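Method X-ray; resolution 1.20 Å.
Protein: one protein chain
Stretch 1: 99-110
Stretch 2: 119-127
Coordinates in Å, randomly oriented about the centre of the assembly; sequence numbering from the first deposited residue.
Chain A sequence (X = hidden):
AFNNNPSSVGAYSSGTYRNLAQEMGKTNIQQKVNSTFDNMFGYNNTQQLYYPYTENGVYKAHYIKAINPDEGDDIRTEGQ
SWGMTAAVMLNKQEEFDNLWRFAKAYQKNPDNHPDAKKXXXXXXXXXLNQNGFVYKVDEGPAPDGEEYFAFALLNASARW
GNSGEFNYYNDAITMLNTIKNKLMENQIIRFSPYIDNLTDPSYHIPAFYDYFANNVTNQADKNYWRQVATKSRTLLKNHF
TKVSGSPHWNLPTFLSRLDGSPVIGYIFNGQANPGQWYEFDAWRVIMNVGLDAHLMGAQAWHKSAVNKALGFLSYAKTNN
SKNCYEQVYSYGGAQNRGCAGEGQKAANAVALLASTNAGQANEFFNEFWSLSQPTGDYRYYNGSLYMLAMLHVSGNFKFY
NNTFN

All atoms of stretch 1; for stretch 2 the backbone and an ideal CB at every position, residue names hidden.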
# COMPACT_ATOMS: atom_id res chain seq x y z
N LEU A 99 -1.49 12.17 -12.59
CA LEU A 99 -0.55 11.68 -11.59
C LEU A 99 0.63 10.96 -12.24
O LEU A 99 1.78 11.14 -11.82
CB LEU A 99 -1.26 10.70 -10.62
CG LEU A 99 -2.28 11.33 -9.68
CD1 LEU A 99 -2.94 10.22 -8.88
CD2 LEU A 99 -1.66 12.35 -8.74
N TRP A 100 0.39 10.12 -13.24
CA TRP A 100 1.47 9.38 -13.87
C TRP A 100 2.42 10.33 -14.62
O TRP A 100 3.63 10.18 -14.57
CB TRP A 100 0.93 8.27 -14.78
CG TRP A 100 1.97 7.48 -15.48
CD1 TRP A 100 2.03 7.26 -16.81
CD2 TRP A 100 3.17 6.88 -14.92
NE1 TRP A 100 3.17 6.57 -17.13
CE2 TRP A 100 3.88 6.32 -15.97
CE3 TRP A 100 3.71 6.75 -13.63
CZ2 TRP A 100 5.13 5.73 -15.79
CZ3 TRP A 100 4.92 6.15 -13.45
CH2 TRP A 100 5.65 5.65 -14.53
N ARG A 101 1.84 11.37 -15.26
CA ARG A 101 2.68 12.32 -15.94
C ARG A 101 3.67 12.96 -14.99
O ARG A 101 4.85 13.17 -15.30
CB ARG A 101 1.81 13.40 -16.60
CG ARG A 101 2.54 14.22 -17.67
CD ARG A 101 1.73 15.41 -18.21
NE ARG A 101 0.42 14.95 -18.66
CZ ARG A 101 -0.73 15.10 -18.00
NH1 ARG A 101 -0.86 15.97 -17.00
NH2 ARG A 101 -1.80 14.40 -18.40
N PHE A 102 3.19 13.31 -13.79
CA PHE A 102 4.05 13.90 -12.76
C PHE A 102 5.14 12.94 -12.34
O PHE A 102 6.31 13.30 -12.20
CB PHE A 102 3.20 14.27 -11.56
CG PHE A 102 3.96 14.97 -10.45
CD1 PHE A 102 4.69 14.25 -9.50
CD2 PHE A 102 3.95 16.35 -10.38
CE1 PHE A 102 5.40 14.90 -8.54
CE2 PHE A 102 4.68 16.99 -9.38
CZ PHE A 102 5.40 16.26 -8.49
N ALA A 103 4.77 11.70 -12.09
CA ALA A 103 5.74 10.71 -11.59
C ALA A 103 6.85 10.52 -12.63
O ALA A 103 8.04 10.55 -12.28
CB ALA A 103 5.04 9.39 -11.32
N LYS A 104 6.47 10.29 -13.87
CA LYS A 104 7.43 10.00 -14.89
C LYS A 104 8.37 11.18 -15.16
O LYS A 104 9.55 10.99 -15.41
CB LYS A 104 6.70 9.47 -16.14
CG LYS A 104 7.52 8.88 -17.19
CD LYS A 104 6.57 8.26 -18.34
CE LYS A 104 7.41 7.68 -19.39
NZ LYS A 104 6.54 7.24 -20.44
N ALA A 105 7.83 12.39 -15.07
CA ALA A 105 8.62 13.58 -15.35
C ALA A 105 9.52 13.97 -14.17
O ALA A 105 10.65 14.40 -14.39
CB ALA A 105 7.73 14.77 -15.66
N TYR A 106 8.98 13.90 -12.96
CA TYR A 106 9.60 14.56 -11.83
C TYR A 106 10.10 13.61 -10.74
O TYR A 106 11.07 13.95 -10.05
CB TYR A 106 8.64 15.59 -11.24
CG TYR A 106 8.13 16.59 -12.20
CD1 TYR A 106 8.99 17.40 -12.92
CD2 TYR A 106 6.78 16.77 -12.45
CE1 TYR A 106 8.53 18.34 -13.83
CE2 TYR A 106 6.32 17.68 -13.35
CZ TYR A 106 7.20 18.46 -14.06
OH TYR A 106 6.70 19.39 -14.96
N GLN A 107 9.46 12.46 -10.54
CA GLN A 107 9.94 11.49 -9.57
C GLN A 107 11.02 10.58 -10.11
O GLN A 107 11.94 10.19 -9.38
CB GLN A 107 8.77 10.71 -8.95
CG GLN A 107 7.89 11.57 -8.09
CD GLN A 107 6.59 10.88 -7.64
OE1 GLN A 107 5.93 10.21 -8.44
NE2 GLN A 107 6.21 11.11 -6.39
N LYS A 108 10.92 10.19 -11.38
CA LYS A 108 11.86 9.24 -11.95
C LYS A 108 13.27 9.80 -11.94
O LYS A 108 13.52 10.88 -12.51
CB LYS A 108 11.46 8.90 -13.38
CG LYS A 108 12.30 7.82 -13.97
CD LYS A 108 12.02 7.64 -15.49
CE LYS A 108 13.09 6.83 -16.15
NZ LYS A 108 12.88 6.76 -17.61
N ASN A 109 14.23 9.06 -11.43
CA ASN A 109 15.65 9.40 -11.59
C ASN A 109 16.08 8.99 -12.99
O ASN A 109 15.71 7.92 -13.50
CB ASN A 109 16.50 8.65 -10.57
CG ASN A 109 16.28 9.06 -9.14
OD1 ASN A 109 16.16 8.15 -8.23
ND2 ASN A 109 16.29 10.31 -8.85
N PRO A 110 16.91 9.81 -13.65
CA PRO A 110 17.29 9.50 -15.01
C PRO A 110 17.96 8.15 -15.18
O PRO A 110 18.68 7.67 -14.30
CB PRO A 110 18.28 10.63 -15.37
CG PRO A 110 18.47 11.37 -14.21
CD PRO A 110 17.45 11.06 -13.18
N UNK A 119 19.35 4.48 -11.14
CA UNK A 119 18.87 4.64 -12.52
C UNK A 119 17.48 4.12 -12.70
O UNK A 119 17.23 2.93 -12.51
CB UNK A 119 19.80 3.93 -13.50
N UNK A 120 16.57 5.00 -13.09
CA UNK A 120 15.20 4.63 -13.33
C UNK A 120 14.34 4.34 -12.13
O UNK A 120 13.17 4.01 -12.31
CB UNK A 120 15.18 3.40 -14.24
N UNK A 121 14.88 4.43 -10.91
CA UNK A 121 14.03 4.31 -9.72
C UNK A 121 13.40 5.67 -9.42
O UNK A 121 13.84 6.69 -9.96
CB UNK A 121 14.83 3.81 -8.52
N UNK A 122 12.41 5.67 -8.57
CA UNK A 122 11.60 6.86 -8.32
C UNK A 122 11.93 7.47 -6.97
O UNK A 122 11.78 6.83 -5.92
CB UNK A 122 10.11 6.52 -8.39
N UNK A 123 12.41 8.69 -7.01
CA UNK A 123 12.83 9.43 -5.81
C UNK A 123 11.66 9.56 -4.84
O UNK A 123 10.61 10.09 -5.19
CB UNK A 123 13.37 10.81 -6.18
N UNK A 124 11.87 9.11 -3.61
CA UNK A 124 10.76 8.96 -2.69
C UNK A 124 10.21 10.26 -2.17
O UNK A 124 9.05 10.30 -1.77
CB UNK A 124 11.19 8.09 -1.51
N UNK A 125 11.05 11.30 -2.12
CA UNK A 125 10.65 12.57 -1.53
C UNK A 125 11.04 13.75 -2.40
O UNK A 125 12.24 13.99 -2.63
CB UNK A 125 11.27 12.72 -0.14
N UNK A 126 10.03 14.44 -2.88
CA UNK A 126 10.14 15.70 -3.61
C UNK A 126 9.54 16.80 -2.74
O UNK A 126 8.72 16.55 -1.87
CB UNK A 126 9.44 15.62 -4.97
N UNK A 127 9.91 18.04 -3.03
CA UNK A 127 9.25 19.20 -2.45
C UNK A 127 9.17 20.27 -3.51
O UNK A 127 9.87 20.21 -4.51
CB UNK A 127 9.99 19.71 -1.21

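Position 119 lies beside the end of stretch 1, its ideal CB 4.0 Å from Pro110 O. The CA-to-CB bond points away overall, so many side chains would fit, polar ones included. The residue is Gln119, which touches Pro110 O through both its CA (3.5 Å) and its CB (4.0 Å).

At position 120 phi is 74° and psi -1°, a left-handed conformation that favours glycine, though asparagine or aspartate can also adopt it. Gly120 is found, and its N gives a weak hydrogen bond to Asn109 O (3.1 Å).

Position 121 directs its CA-to-CB bond away from stretch 1, while its carbonyl accepts a hydrogen bond from the backbone: Asn109 N to O of 121 is 2.8 Å, nearly straight at 170°. Extended angles of -84°/166° suit a beta-branched residue, among others. Val121 fills it, and its CG2 still reaches the side-chain amide of Asn109.

Position 122 pairs with Lys108 in a single beta bridge, the CA atoms 4.3 Å apart. Its CB points sideways, 4.2 Å from Gln107 O, so a short side chain would make little of the neighbouring surface built by Trp100, Ala103, Gln107 and the aliphatic part of Lys108. A long, flat or flexible apolar side chain would suit, an aromatic ring among them. Tyr122, with chi1 in m, runs along it. Lys108 CB sits over one face of the ring, 3.9 Å from its centroid, in a CH-pi contact; the hydroxyl OH ends 3.4 Å from Trp100 CH2.

At position 123 the ideal CB is only 3.6 Å from Gln107 O, with the end of the Asn109 side chain also close by, which favours a small residue such as alanine or serine. Ala123 is deposited. Its N donates to Gln107 O (2.8 Å), which with the Asn109 N to Val121 O bond frames the bridge between Lys108 and Tyr122. A water connects the stretches nearby, accepting from Gln107 NE2 and donating to Ala123 O, each at 2.8 Å.

Position 126 points toward the helix, its ideal CB 5.3 Å from Gln107 CG and 5.4 Å from Phe102 CZ. That gap calls for a medium-sized apolar side chain, leucine, isoleucine or methionine. Leu126 closes it: CD2 reaches Phe102 CE1 at 3.9 Å, Tyr106 CB at 4.0 Å and Gln107 CG at 3.7 Å.

Positions 124, 125 and 127 have nothing of stretch 1 within 5.5 Å of their ideal CB atoms, so the visible atoms set little preference; they are Trp124, where the chain turns a corner, Lys125 and Lys127.

Stretch 2 119-127: QGVYAWKLK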
# COMPACT_ATOMS: atom_id res chain seq x y z
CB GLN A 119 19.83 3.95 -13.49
CG GLN A 119 21.18 4.66 -13.55
CD GLN A 119 22.21 3.95 -14.39
OE1 GLN A 119 21.99 2.83 -14.82
NE2 GLN A 119 23.36 4.60 -14.61
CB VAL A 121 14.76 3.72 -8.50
CG1 VAL A 121 15.57 2.47 -8.91
CG2 VAL A 121 15.64 4.70 -7.78
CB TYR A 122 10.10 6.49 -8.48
CG TYR A 122 9.71 6.31 -9.94
CD1 TYR A 122 10.24 5.32 -10.71
CD2 TYR A 122 8.88 7.24 -10.55
CE1 TYR A 122 9.99 5.26 -12.08
CE2 TYR A 122 8.59 7.18 -11.88
CZ TYR A 122 9.17 6.21 -12.68
OH TYR A 122 8.95 6.23 -14.02
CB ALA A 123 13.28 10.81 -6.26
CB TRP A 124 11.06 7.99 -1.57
CG TRP A 124 11.78 8.57 -0.39
CD1 TRP A 124 13.12 8.71 -0.21
CD2 TRP A 124 11.17 9.05 0.83
NE1 TRP A 124 13.37 9.21 1.04
CE2 TRP A 124 12.18 9.42 1.69
CE3 TRP A 124 9.86 9.17 1.26
CZ2 TRP A 124 11.93 9.88 2.99
CZ3 TRP A 124 9.59 9.63 2.50
CH2 TRP A 124 10.63 9.97 3.38
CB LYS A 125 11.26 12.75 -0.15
CG LYS A 125 10.72 13.92 0.61
CD LYS A 125 11.45 14.22 1.93
CE LYS A 125 11.05 13.30 2.96
NZ LYS A 125 11.79 13.84 4.27
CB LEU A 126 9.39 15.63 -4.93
CG LEU A 126 10.12 15.05 -6.16
CD1 LEU A 126 10.79 13.79 -6.00
CD2 LEU A 126 9.10 15.00 -7.28
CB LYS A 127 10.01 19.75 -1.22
CG LYS A 127 9.79 19.06 0.10
CD LYS A 127 10.57 19.72 1.21
CE LYS A 127 10.26 19.00 2.54
NZ LYS A 127 10.88 19.66 3.75
O HOH W 1 8.34 11.65 -4.59
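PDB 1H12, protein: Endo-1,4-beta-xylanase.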